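Local atomic coordinates of pectinesterase (Aspergillus niger, PDB entry 5C1E), a protein that hydrolyses methyl esters of pectin to release methanol and de-esterified galacturonan, and probably contributes to the maceration and soft-rotting of plant tissue. Residues E47-D52 with A92-V97; D99-Y104 with L128-C133; V122-Q127 with Y143-T148; F164-V169 with S192-W197. All blocks are in the same frame, centred on the assembly; numbering follows the deposited sequence.

Contact 1 of 4, residues E47-D52 with A92-V97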
loop_
_atom_site.group_PDB
_atom_site.type_symbol
_atom_site.label_atom_id
_atom_site.label_comp_id
_atom_site.label_asym_id
_atom_site.label_seq_id
_atom_site.Cartn_x
_atom_site.Cartn_y
_atom_site.Cartn_z
ATOM N N GLU A 47 5.804 -14.181 -11.106
ATOM C CA GLU A 47 4.695 -14.962 -10.572
ATOM C C GLU A 47 3.492 -14.072 -10.307
ATOM O O GLU A 47 3.643 -12.874 -10.074
ATOM C CB GLU A 47 5.124 -15.631 -9.258
ATOM C CG GLU A 47 6.274 -16.610 -9.409
ATOM C CD GLU A 47 6.594 -17.326 -8.121
ATOM O OE1 GLU A 47 5.671 -17.909 -7.508
ATOM O OE2 GLU A 47 7.761 -17.292 -7.710
ATOM N N GLN A 48 2.298 -14.666 -10.373
ATOM C CA GLN A 48 1.057 -14.021 -9.949
ATOM C C GLN A 48 0.480 -14.864 -8.810
ATOM O O GLN A 48 0.240 -16.059 -8.978
ATOM C CB GLN A 48 0.070 -13.921 -11.110
ATOM C CG GLN A 48 -1.137 -13.068 -10.787
ATOM C CD GLN A 48 -2.060 -12.856 -11.966
ATOM O OE1 GLN A 48 -2.105 -13.661 -12.904
ATOM N NE2 GLN A 48 -2.806 -11.759 -11.929
ATOM N N LEU A 49 0.297 -14.258 -7.643
ATOM C CA LEU A 49 0.030 -15.021 -6.423
ATOM C C LEU A 49 -1.281 -14.634 -5.757
ATOM O O LEU A 49 -1.667 -13.466 -5.753
ATOM C CB LEU A 49 1.165 -14.788 -5.428
ATOM C CG LEU A 49 2.556 -15.126 -5.946
ATOM C CD1 LEU A 49 3.601 -14.677 -4.945
ATOM C CD2 LEU A 49 2.651 -16.618 -6.228
ATOM N N THR A 50 -1.971 -15.623 -5.201
ATOM C CA THR A 50 -3.099 -15.365 -4.310
ATOM C C THR A 50 -2.721 -15.919 -2.954
ATOM O O THR A 50 -2.366 -17.103 -2.852
ATOM C CB THR A 50 -4.402 -16.004 -4.821
ATOM O OG1 THR A 50 -4.734 -15.413 -6.084
ATOM C CG2 THR A 50 -5.549 -15.771 -3.834
ATOM N N ILE A 51 -2.764 -15.071 -1.935
ATOM C CA ILE A 51 -2.412 -15.473 -0.565
ATOM C C ILE A 51 -3.708 -15.725 0.210
ATOM O O ILE A 51 -4.378 -14.774 0.642
ATOM C CB ILE A 51 -1.619 -14.399 0.197
ATOM C CG1 ILE A 51 -0.462 -13.817 -0.627
ATOM C CG2 ILE A 51 -1.089 -14.953 1.521
ATOM C CD1 ILE A 51 0.592 -14.783 -1.073
ATOM N N ASP A 52 -4.071 -16.997 0.376
ATOM C CA ASP A 52 -5.328 -17.349 1.042
ATOM C C ASP A 52 -5.150 -18.347 2.181
ATOM O O ASP A 52 -6.100 -18.992 2.580
ATOM C CB ASP A 52 -6.344 -17.881 0.019
ATOM C CG ASP A 52 -5.840 -19.115 -0.711
ATOM O OD1 ASP A 52 -4.800 -19.677 -0.289
ATOM O OD2 ASP A 52 -6.480 -19.509 -1.707
ATOM N N ALA A 92 -4.013 -8.288 -10.278
ATOM C CA ALA A 92 -3.038 -8.055 -9.214
ATOM C C ALA A 92 -1.902 -9.044 -9.286
ATOM O O ALA A 92 -2.124 -10.230 -9.487
ATOM C CB ALA A 92 -3.700 -8.132 -7.849
ATOM N N THR A 93 -0.674 -8.556 -9.131
ATOM C CA THR A 93 0.482 -9.442 -9.039
ATOM C C THR A 93 0.392 -10.283 -7.771
ATOM O O THR A 93 0.696 -11.489 -7.786
ATOM C CB THR A 93 1.781 -8.648 -9.095
ATOM O OG1 THR A 93 1.830 -7.972 -10.352
ATOM C CG2 THR A 93 2.969 -9.562 -8.965
ATOM N N VAL A 94 -0.055 -9.652 -6.692
ATOM C CA VAL A 94 -0.300 -10.352 -5.413
ATOM C C VAL A 94 -1.681 -9.978 -4.861
ATOM O O VAL A 94 -2.021 -8.788 -4.746
ATOM C CB VAL A 94 0.751 -10.020 -4.340
ATOM C CG1 VAL A 94 0.398 -10.712 -3.033
ATOM C CG2 VAL A 94 2.142 -10.447 -4.771
ATOM N N ASN A 95 -2.465 -11.004 -4.527
ATOM C CA ASN A 95 -3.822 -10.837 -4.035
ATOM C C ASN A 95 -3.887 -11.397 -2.628
ATOM O O ASN A 95 -3.831 -12.603 -2.449
ATOM C CB ASN A 95 -4.814 -11.562 -4.971
ATOM C CG ASN A 95 -6.263 -11.437 -4.534
ATOM O OD1 ASN A 95 -6.597 -10.714 -3.592
ATOM N ND2 ASN A 95 -7.150 -12.134 -5.248
ATOM N N VAL A 96 -3.977 -10.527 -1.628
ATOM C CA VAL A 96 -3.973 -10.976 -0.237
ATOM C C VAL A 96 -5.392 -11.059 0.305
ATOM O O VAL A 96 -6.045 -10.032 0.554
ATOM C CB VAL A 96 -3.147 -10.052 0.660
ATOM C CG1 VAL A 96 -3.089 -10.607 2.070
ATOM C CG2 VAL A 96 -1.736 -9.896 0.116
ATOM N N VAL A 97 -5.858 -12.280 0.510
ATOM C CA VAL A 97 -7.173 -12.512 1.118
ATOM C C VAL A 97 -7.066 -13.302 2.432
ATOM O O VAL A 97 -8.029 -13.935 2.885
ATOM C CB VAL A 97 -8.144 -13.181 0.133
ATOM C CG1 VAL A 97 -8.404 -12.260 -1.038
ATOM C CG2 VAL A 97 -7.624 -14.538 -0.330
HETATM O O HOH W 1 -3.020 -12.352 -7.933
#
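Gln48 reaches across to Ala92 with its side-chain amide. CG stands anti to the backbone N (chi1 -171°), and the extended chain beyond it brings NE2 to 3.0 Å from Ala92 O. The acceptor lies practically in the plane of the Gln48 amide, whereas NE2 approaches from well above the carbonyl plane of Ala92; NE2 also makes a weak bond to Lys90 O. A water donates to Ala92 O and to Leu49 O, bridging the two segments. Backbone hydrogen bonds form a parallel ladder (strand axes 13° apart) pairing Leu49 with Val94, Thr50 with Asn95 and Ile51 with Val96; the shortest, Ile51 N to Asn95 O, measures 2.7 Å. On the buried face, the CG1 branch of Ile51 does the touching. Chi1 of -47° sets CG1 beside the backbone N, from where it meets Val94 CG1 at 4.0 Å and Val96 CG2 at 4.2 Å. Leu26 of helix 22-29 packs on Leu49 and Ile51. On the other face Thr50 and Asn95 lie side by side, pointing the same way, with Thr50 OG1 4.0 Å from Asn95 CB. Val97 CG2 packs 3.6 Å from Asp52 CB and 3.4 Å from Ile51 O. Parallel pairing of strands from successive coils, with Leu49, Ile51, Val94 and Val96 on the inner face and Thr50 and Asn95 on the other, fits the right-handed parallel beta-helix of this family.

Contact 2 of 4, residues D99-Y104 with L128-C133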
loop_
_atom_site.group_PDB
_atom_site.type_symbol
_atom_site.label_atom_id
_atom_site.label_comp_id
_atom_site.label_asym_id
_atom_site.label_seq_id
_atom_site.Cartn_x
_atom_site.Cartn_y
_atom_site.Cartn_z
ATOM N N ASP A 99 -6.469 -13.097 6.436
ATOM C CA ASP A 99 -6.360 -12.293 7.651
ATOM C C ASP A 99 -4.996 -12.451 8.336
ATOM O O ASP A 99 -4.431 -13.543 8.395
ATOM C CB ASP A 99 -7.447 -12.648 8.665
ATOM C CG ASP A 99 -8.826 -12.138 8.273
ATOM O OD1 ASP A 99 -8.982 -11.266 7.390
ATOM O OD2 ASP A 99 -9.783 -12.624 8.898
ATOM N N GLY A 100 -4.479 -11.345 8.851
ATOM C CA GLY A 100 -3.283 -11.374 9.689
ATOM C C GLY A 100 -1.980 -11.525 8.935
ATOM O O GLY A 100 -0.927 -11.663 9.553
ATOM N N PHE A 101 -2.040 -11.516 7.603
ATOM C CA PHE A 101 -0.837 -11.625 6.782
ATOM C C PHE A 101 0.125 -10.459 7.079
ATOM O O PHE A 101 -0.307 -9.307 7.262
ATOM C CB PHE A 101 -1.231 -11.623 5.299
ATOM C CG PHE A 101 -0.070 -11.650 4.347
ATOM C CD1 PHE A 101 0.691 -12.803 4.183
ATOM C CD2 PHE A 101 0.239 -10.529 3.570
ATOM C CE1 PHE A 101 1.745 -12.834 3.279
ATOM C CE2 PHE A 101 1.279 -10.558 2.664
ATOM C CZ PHE A 101 2.046 -11.712 2.525
ATOM N N SER A 102 1.416 -10.771 7.128
ATOM C CA SER A 102 2.461 -9.749 7.244
ATOM C C SER A 102 3.502 -9.980 6.174
ATOM O O SER A 102 3.852 -11.130 5.891
ATOM C CB SER A 102 3.118 -9.798 8.617
ATOM O OG SER A 102 2.156 -9.658 9.622
ATOM N N MET A 103 4.006 -8.901 5.578
ATOM C CA MET A 103 5.050 -9.019 4.574
ATOM C C MET A 103 6.160 -8.016 4.899
ATOM O O MET A 103 5.880 -6.865 5.254
ATOM C CB MET A 103 4.479 -8.810 3.169
ATOM C CG MET A 103 5.481 -9.092 2.058
ATOM S SD MET A 103 4.695 -9.202 0.442
ATOM C CE MET A 103 4.449 -7.488 0.023
ATOM N N TYR A 104 7.403 -8.484 4.829
ATOM C CA TYR A 104 8.578 -7.694 5.178
ATOM C C TYR A 104 9.562 -7.684 4.041
ATOM O O TYR A 104 10.003 -8.748 3.581
ATOM C CB TYR A 104 9.315 -8.276 6.400
ATOM C CG TYR A 104 8.579 -8.205 7.706
ATOM C CD1 TYR A 104 7.614 -9.155 8.023
ATOM C CD2 TYR A 104 8.839 -7.188 8.642
ATOM C CE1 TYR A 104 6.932 -9.097 9.209
ATOM C CE2 TYR A 104 8.171 -7.152 9.858
ATOM C CZ TYR A 104 7.224 -8.119 10.124
ATOM O OH TYR A 104 6.510 -8.124 11.280
ATOM N N LEU A 128 -3.699 -6.675 8.130
ATOM C CA LEU A 128 -2.609 -6.796 7.166
ATOM C C LEU A 128 -1.500 -5.824 7.493
ATOM O O LEU A 128 -1.738 -4.613 7.653
ATOM C CB LEU A 128 -3.103 -6.539 5.742
ATOM C CG LEU A 128 -4.248 -7.455 5.305
ATOM C CD1 LEU A 128 -4.556 -7.210 3.828
ATOM C CD2 LEU A 128 -3.934 -8.930 5.568
ATOM N N GLY A 129 -0.287 -6.348 7.610
ATOM C CA GLY A 129 0.884 -5.525 7.958
ATOM C C GLY A 129 1.962 -5.627 6.909
ATOM O O GLY A 129 2.370 -6.736 6.547
ATOM N N PHE A 130 2.422 -4.475 6.429
ATOM C CA PHE A 130 3.453 -4.400 5.406
ATOM C C PHE A 130 4.578 -3.488 5.883
ATOM O O PHE A 130 4.344 -2.341 6.243
ATOM C CB PHE A 130 2.868 -3.878 4.082
ATOM C CG PHE A 130 1.780 -4.741 3.529
ATOM C CD1 PHE A 130 0.460 -4.537 3.889
ATOM C CD2 PHE A 130 2.077 -5.779 2.645
ATOM C CE1 PHE A 130 -0.550 -5.342 3.367
ATOM C CE2 PHE A 130 1.074 -6.598 2.133
ATOM C CZ PHE A 130 -0.236 -6.382 2.500
ATOM N N TYR A 131 5.797 -4.014 5.872
ATOM C CA TYR A 131 6.934 -3.363 6.486
ATOM C C TYR A 131 8.107 -3.349 5.526
ATOM O O TYR A 131 8.599 -4.391 5.125
ATOM C CB TYR A 131 7.333 -4.148 7.745
ATOM C CG TYR A 131 6.197 -4.325 8.728
ATOM C CD1 TYR A 131 5.937 -3.365 9.687
ATOM C CD2 TYR A 131 5.373 -5.436 8.678
ATOM C CE1 TYR A 131 4.892 -3.520 10.589
ATOM C CE2 TYR A 131 4.325 -5.595 9.566
ATOM C CZ TYR A 131 4.096 -4.630 10.517
ATOM O OH TYR A 131 3.070 -4.783 11.410
ATOM N N GLY A 132 8.575 -2.168 5.156
ATOM C CA GLY A 132 9.734 -2.082 4.289
ATOM C C GLY A 132 9.523 -2.660 2.910
ATOM O O GLY A 132 10.483 -3.119 2.288
ATOM N N CYS A 133 8.284 -2.622 2.406
ATOM C CA CYS A 133 7.965 -3.176 1.089
ATOM C C CYS A 133 7.888 -2.070 0.030
ATOM O O CYS A 133 7.720 -0.887 0.341
ATOM C CB CYS A 133 6.619 -3.919 1.136
ATOM S SG CYS A 133 6.622 -5.395 2.161
#
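Tyr104 and Tyr131 form an offset stack, with ring centroids 4.7 Å apart and planes inclined by 15°. Tyr131 CD2 sits over one face of the Tyr104 ring, displaced toward its rim. In both residues CG is anti to the carbonyl carbon (chi1 -67° and -55°), which starts the two rings off in the same direction. Their hydroxyls are hydrogen-bonded to Asp296, Tyr104 OH to OD2 and Tyr131 OH to the backbone N of Asp296. Apolar packing on the opposite face of the sheet joins Met103 and Phe130: Met103 bends at chi3, and its CE comes 3.9 Å from Phe130 CD2. Flanking residues add contacts. Cys133 SG lies 3.7 Å from Met103 CE; Phe101 crosses Phe130 at about a right angle, Phe130 CE2 lying at the edge of the Phe101 ring, 4.0 Å from Phe101 CE2; Leu128 CD2 meets Phe101 CB at 3.8 Å. Backbone bonds knit the strands in parallel register: Gly129 N to Phe101 O, Met103 N to Gly129 O, and Tyr131 N to Met103 O at 2.9 Å. Gly129 lacks a side chain, which leaves room for the hydroxyl end of Tyr131. Like residues stacked between consecutive coils, aromatic on aromatic, are typical of parallel beta-helices.

Contact 3 of 4, residues V122-Q127 with Y143-T148. With NAG (2-acetamido-2-deoxy-beta-D-glucopyranose), chain B.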
loop_
_atom_site.group_PDB
_atom_site.type_symbol
_atom_site.label_atom_id
_atom_site.label_comp_id
_atom_site.label_asym_id
_atom_site.label_seq_id
_atom_site.Cartn_x
_atom_site.Cartn_y
_atom_site.Cartn_z
ATOM N N VAL A 122 -3.271 -6.258 -4.057
ATOM C CA VAL A 122 -4.560 -5.986 -3.446
ATOM C C VAL A 122 -4.545 -6.554 -2.032
ATOM O O VAL A 122 -4.165 -7.719 -1.798
ATOM C CB VAL A 122 -5.786 -6.470 -4.275
ATOM C CG1 VAL A 122 -5.626 -7.880 -4.773
ATOM C CG2 VAL A 122 -7.078 -6.345 -3.468
ATOM N N GLY A 123 -4.933 -5.704 -1.100
ATOM C CA GLY A 123 -5.148 -6.101 0.275
ATOM C C GLY A 123 -6.625 -6.227 0.537
ATOM O O GLY A 123 -7.345 -5.235 0.508
ATOM N N ASN A 124 -7.088 -7.451 0.774
ATOM C CA ASN A 124 -8.521 -7.703 0.956
ATOM C C ASN A 124 -8.760 -8.664 2.116
ATOM O O ASN A 124 -9.284 -9.766 1.941
ATOM C CB ASN A 124 -9.122 -8.215 -0.355
ATOM C CG ASN A 124 -10.626 -8.366 -0.300
ATOM O OD1 ASN A 124 -11.300 -7.710 0.486
ATOM N ND2 ASN A 124 -11.156 -9.250 -1.127
ATOM N N ALA A 125 -8.380 -8.203 3.297
ATOM C CA ALA A 125 -8.464 -8.961 4.546
ATOM C C ALA A 125 -8.093 -8.035 5.712
ATOM O O ALA A 125 -7.642 -6.904 5.516
ATOM C CB ALA A 125 -7.530 -10.158 4.510
ATOM N N ASP A 126 -8.294 -8.514 6.930
ATOM C CA ASP A 126 -8.025 -7.706 8.117
ATOM C C ASP A 126 -6.653 -7.978 8.732
ATOM O O ASP A 126 -6.071 -9.052 8.561
ATOM C CB ASP A 126 -9.074 -7.982 9.200
ATOM C CG ASP A 126 -10.434 -7.397 8.882
ATOM O OD1 ASP A 126 -10.524 -6.225 8.445
ATOM O OD2 ASP A 126 -11.436 -8.106 9.125
ATOM N N GLN A 127 -6.179 -6.996 9.490
ATOM C CA GLN A 127 -4.898 -7.050 10.196
ATOM C C GLN A 127 -3.735 -7.372 9.263
ATOM O O GLN A 127 -2.916 -8.251 9.544
ATOM C CB GLN A 127 -4.991 -8.032 11.374
ATOM C CG GLN A 127 -6.156 -7.663 12.269
ATOM C CD GLN A 127 -6.136 -8.284 13.648
ATOM O OE1 GLN A 127 -5.344 -9.179 13.957
ATOM N NE2 GLN A 127 -7.032 -7.798 14.500
ATOM N N TYR A 143 -4.265 -1.584 -4.242
ATOM C CA TYR A 143 -5.691 -1.709 -4.044
ATOM C C TYR A 143 -5.908 -2.069 -2.602
ATOM O O TYR A 143 -5.829 -3.237 -2.246
ATOM C CB TYR A 143 -6.241 -2.780 -4.964
ATOM C CG TYR A 143 -7.752 -2.870 -5.099
ATOM C CD1 TYR A 143 -8.619 -1.946 -4.507
ATOM C CD2 TYR A 143 -8.311 -3.882 -5.850
ATOM C CE1 TYR A 143 -10.003 -2.052 -4.667
ATOM C CE2 TYR A 143 -9.681 -3.988 -6.025
ATOM C CZ TYR A 143 -10.525 -3.067 -5.440
ATOM O OH TYR A 143 -11.900 -3.200 -5.620
ATOM N N VAL A 144 -6.102 -1.043 -1.764
ATOM C CA VAL A 144 -6.423 -1.271 -0.358
ATOM C C VAL A 144 -7.948 -1.490 -0.289
ATOM O O VAL A 144 -8.718 -0.618 0.084
ATOM C CB VAL A 144 -5.895 -0.146 0.548
ATOM C CG1 VAL A 144 -4.366 -0.142 0.501
ATOM C CG2 VAL A 144 -6.422 1.239 0.176
ATOM N N LYS A 145 -8.359 -2.671 -0.713
ATOM C CA LYS A 145 -9.746 -2.909 -1.076
ATOM C C LYS A 145 -10.671 -2.922 0.128
ATOM O O LYS A 145 -11.737 -2.288 0.122
ATOM C CB LYS A 145 -9.864 -4.243 -1.840
ATOM C CG LYS A 145 -11.295 -4.612 -2.191
ATOM C CD LYS A 145 -11.335 -5.875 -3.044
ATOM C CE LYS A 145 -12.720 -6.047 -3.644
ATOM N NZ LYS A 145 -12.817 -7.350 -4.333
ATOM N N ALA A 146 -10.273 -3.671 1.153
ATOM C CA ALA A 146 -11.070 -3.776 2.370
ATOM C C ALA A 146 -10.228 -4.282 3.525
ATOM O O ALA A 146 -9.175 -4.896 3.321
ATOM C CB ALA A 146 -12.249 -4.711 2.153
ATOM N N GLY A 147 -10.735 -4.057 4.730
ATOM C CA GLY A 147 -10.092 -4.505 5.952
ATOM C C GLY A 147 -9.103 -3.525 6.556
ATOM O O GLY A 147 -8.753 -2.511 5.943
ATOM N N THR A 148 -8.654 -3.840 7.766
ATOM C CA THR A 148 -7.712 -2.999 8.489
ATOM C C THR A 148 -6.303 -3.341 8.027
ATOM O O THR A 148 -5.938 -4.514 7.933
ATOM C CB THR A 148 -7.855 -3.173 10.001
ATOM O OG1 THR A 148 -7.805 -4.560 10.333
ATOM C CG2 THR A 148 -9.181 -2.592 10.458
HETATM C C1 NAG B . -3.584 -14.653 14.635
HETATM C C2 NAG B . -3.140 -15.189 15.985
HETATM C C3 NAG B . -3.839 -14.322 17.028
HETATM C C4 NAG B . -3.520 -12.833 16.779
HETATM C C5 NAG B . -3.621 -12.424 15.296
HETATM C C6 NAG B . -2.990 -11.070 15.008
HETATM C C7 NAG B . -2.452 -17.567 16.127
HETATM C C8 NAG B . -2.879 -19.008 16.213
HETATM N N2 NAG B . -3.407 -16.625 16.079
HETATM O O3 NAG B . -3.449 -14.728 18.328
HETATM O O4 NAG B . -4.381 -12.004 17.547
HETATM O O5 NAG B . -2.994 -13.376 14.465
HETATM O O6 NAG B . -3.242 -10.711 13.662
HETATM O O7 NAG B . -1.248 -17.321 16.107
#
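Val122 and Tyr143 make the tight apolar end of this contact, lying side by side and pointing the same way. Val122 CG2, anti to its backbone N, comes 3.6 Å from Tyr143 CD2, while Phe164 stacks on the Tyr143 ring. In the backbone, Gly123 N donates to Tyr143 O at 2.9 Å. A second well-bonded patch lies at the far end of the segments. Asp126 OD1 accepts from Thr148 N at 3.1 Å, using the lone pair turned away from its other oxygen. Thr148 in turn places OG1 between its backbone N and carbonyl carbon (chi1 51°), where it receives Gln127 N at 3.0 Å along a nearly straight bond of 164°. Gln127 also neighbours the N-acetylglucosamine attached to the protein. Gly147, with no side chain, lets Ala125 O and Asp126 OD1 close in on its CA.

Between these patches the pairing slackens. Val144 centres an inverse gamma turn, and the bonds from Lys145 N and Ala146 N to Gly123 O, like that from Ala125 N to Ala146 O, are all weak. The partly exposed side chains here still touch: Lys145 CD passes Asn124 CG at 3.8 Å, its extended chain leading on to a salt bridge between NZ and Asp89. Tyr143 lies about 9 Å, side chain to side chain, from Asp161, the predicted active-site residue. The segments leave one sheet of the parallel beta-helix at 122-124 and 143-146 and bend at 125-127 and Gly147 toward strands 128-131 and 148-152, forming matching corners of successive coils.

Contact 4 of 4, residues F164-V169 with S192-W197. With SO4 (sulfate ion), chain G.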
loop_
_atom_site.group_PDB
_atom_site.type_symbol
_atom_site.label_atom_id
_atom_site.label_comp_id
_atom_site.label_asym_id
_atom_site.label_seq_id
_atom_site.Cartn_x
_atom_site.Cartn_y
_atom_site.Cartn_z
ATOM N N PHE A 164 -6.098 3.039 -3.449
ATOM C CA PHE A 164 -7.533 3.090 -3.720
ATOM C C PHE A 164 -8.269 1.908 -3.103
ATOM O O PHE A 164 -7.691 0.845 -2.910
ATOM C CB PHE A 164 -7.802 3.208 -5.254
ATOM C CG PHE A 164 -7.638 1.915 -6.011
ATOM C CD1 PHE A 164 -6.372 1.369 -6.212
ATOM C CD2 PHE A 164 -8.735 1.248 -6.515
ATOM C CE1 PHE A 164 -6.222 0.169 -6.876
ATOM C CE2 PHE A 164 -8.590 0.044 -7.178
ATOM C CZ PHE A 164 -7.341 -0.494 -7.365
ATOM N N GLY A 165 -9.559 2.117 -2.817
ATOM C CA GLY A 165 -10.408 1.095 -2.192
ATOM C C GLY A 165 -10.988 1.580 -0.888
ATOM O O GLY A 165 -10.913 2.784 -0.568
ATOM N N ASP A 166 -11.551 0.639 -0.130
ATOM C CA ASP A 166 -12.310 0.928 1.093
ATOM C C ASP A 166 -11.724 0.292 2.364
ATOM O O ASP A 166 -12.435 0.099 3.377
ATOM C CB ASP A 166 -13.765 0.497 0.935
ATOM C CG ASP A 166 -14.645 0.984 2.066
ATOM O OD1 ASP A 166 -14.485 2.119 2.533
ATOM O OD2 ASP A 166 -15.490 0.196 2.505
ATOM N N ALA A 167 -10.441 -0.024 2.323
ATOM C CA ALA A 167 -9.721 -0.429 3.519
ATOM C C ALA A 167 -9.730 0.701 4.520
ATOM O O ALA A 167 -9.820 1.877 4.133
ATOM C CB ALA A 167 -8.286 -0.793 3.174
ATOM N N SER A 168 -9.604 0.361 5.798
ATOM C CA SER A 168 -9.261 1.360 6.785
ATOM C C SER A 168 -7.769 1.200 7.023
ATOM O O SER A 168 -7.323 0.172 7.562
ATOM C CB SER A 168 -10.055 1.208 8.069
ATOM O OG SER A 168 -9.965 2.409 8.790
ATOM N N VAL A 169 -7.007 2.201 6.591
ATOM C CA VAL A 169 -5.574 2.001 6.367
ATOM C C VAL A 169 -4.737 3.139 6.903
ATOM O O VAL A 169 -5.082 4.316 6.751
ATOM C CB VAL A 169 -5.285 1.718 4.864
ATOM C CG1 VAL A 169 -5.871 2.807 3.988
ATOM C CG2 VAL A 169 -3.797 1.510 4.601
ATOM N N SER A 192 -22.300 6.288 5.724
ATOM C CA SER A 192 -21.960 6.902 7.003
ATOM C C SER A 192 -21.574 5.855 8.059
ATOM O O SER A 192 -20.774 6.170 8.935
ATOM C CB SER A 192 -23.118 7.774 7.519
ATOM O OG SER A 192 -23.397 8.845 6.631
ATOM N N SER A 193 -22.121 4.634 7.944
ATOM C CA SER A 193 -21.857 3.563 8.911
ATOM C C SER A 193 -20.441 2.994 8.788
ATOM O O SER A 193 -19.955 2.358 9.709
ATOM C CB SER A 193 -22.895 2.435 8.789
ATOM O OG SER A 193 -22.877 1.828 7.506
ATOM N N ASP A 194 -19.788 3.238 7.653
ATOM C CA ASP A 194 -18.409 2.855 7.412
ATOM C C ASP A 194 -17.474 3.661 8.331
ATOM O O ASP A 194 -17.354 4.879 8.212
ATOM C CB ASP A 194 -18.086 3.122 5.928
ATOM C CG ASP A 194 -16.728 2.568 5.483
ATOM O OD1 ASP A 194 -15.756 2.547 6.263
ATOM O OD2 ASP A 194 -16.623 2.203 4.297
ATOM N N SER A 195 -16.796 2.977 9.235
ATOM C CA SER A 195 -15.950 3.657 10.208
ATOM C C SER A 195 -14.508 3.828 9.724
ATOM O O SER A 195 -13.658 4.257 10.475
ATOM C CB SER A 195 -15.969 2.896 11.530
ATOM O OG SER A 195 -15.470 1.595 11.342
ATOM N N GLY A 196 -14.247 3.509 8.464
ATOM C CA GLY A 196 -12.901 3.543 7.929
ATOM C C GLY A 196 -12.328 4.913 7.606
ATOM O O GLY A 196 -13.054 5.879 7.385
ATOM N N TRP A 197 -11.000 4.972 7.619
ATOM C CA TRP A 197 -10.209 6.140 7.221
ATOM C C TRP A 197 -9.030 5.648 6.400
ATOM O O TRP A 197 -8.540 4.533 6.617
ATOM C CB TRP A 197 -9.571 6.857 8.422
ATOM C CG TRP A 197 -10.486 7.564 9.375
ATOM C CD1 TRP A 197 -11.401 6.993 10.233
ATOM C CD2 TRP A 197 -10.543 8.979 9.612
ATOM N NE1 TRP A 197 -12.041 7.977 10.956
ATOM C CE2 TRP A 197 -11.526 9.201 10.593
ATOM C CE3 TRP A 197 -9.867 10.082 9.071
ATOM C CZ2 TRP A 197 -11.853 10.485 11.039
ATOM C CZ3 TRP A 197 -10.178 11.357 9.528
ATOM C CH2 TRP A 197 -11.172 11.545 10.491
HETATM S S SO4 G . -25.718 4.359 7.070
HETATM O O1 SO4 G . -26.503 3.105 7.037
HETATM O O2 SO4 G . -24.446 4.112 6.370
HETATM O O3 SO4 G . -25.446 4.765 8.465
HETATM O O4 SO4 G . -26.481 5.427 6.402
HETATM O O HOH W 2 -13.336 1.610 5.423
#
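Asp166 and Asp194 meet tip to tip where the loop 192-197 folds against a corner of the parallel beta-helix, the turn between strands 163-165 and 168-172. The carboxylates come close: Asp166 OD1 lies 2.8 Å from Asp194 OD2, with the carboxylate planes 70° apart. An acid group here is probably protonated, which would relieve the repulsion of like charges. With CG anti to the backbone N (chi1 -171°), Asp194 directs its carboxylate at Asp166. The other oxygen of Asp194 holds the loop in shape: OD1 accepts from Gly196 N at 2.8 Å, closing an Asx turn.

Among the hydrogen bonds across the contact, Trp197 N donates to Ser168 OG at 3.0 Å, nearly straight at 165°. Ser168 OG is also hydrogen-bonded to Val286 O in helix 283-287. That helix packs on the Trp197 side chain as well, and Arg228 makes a cation-pi contact with the indole. On the outer part of the loop, Ser193 N binds a sulfate, probably from the crystallisation liquor. In the strand itself, Val169 N donates a hydrogen bond to Trp197 O at 2.8 Å.

How the contacts relate
Contact 1 closes before contact 2 opens, contacts 2 and 3 alternate their segments along the chain, and contact 4 follows both. Contacts 1 and 3 share the sheet of strands 49-51, 94-96, 121-124 and 142-146, which strand 163-165 of contact 4 extends. Contact 2 belongs to another parallel sheet, where strand 168-172 of contact 4 also lies. Centres of contacts 1 and 2 are 13 Å apart, joined by Val96 and Ile51 packing on Phe101. Contacts 2 and 3, 11 Å apart, join through Gly100 N to Asp126 O, and contacts 3 and 4, 10 Å apart, through Val144 O to Ala167 N. Together they trace successive coils of one continuous beta-helix.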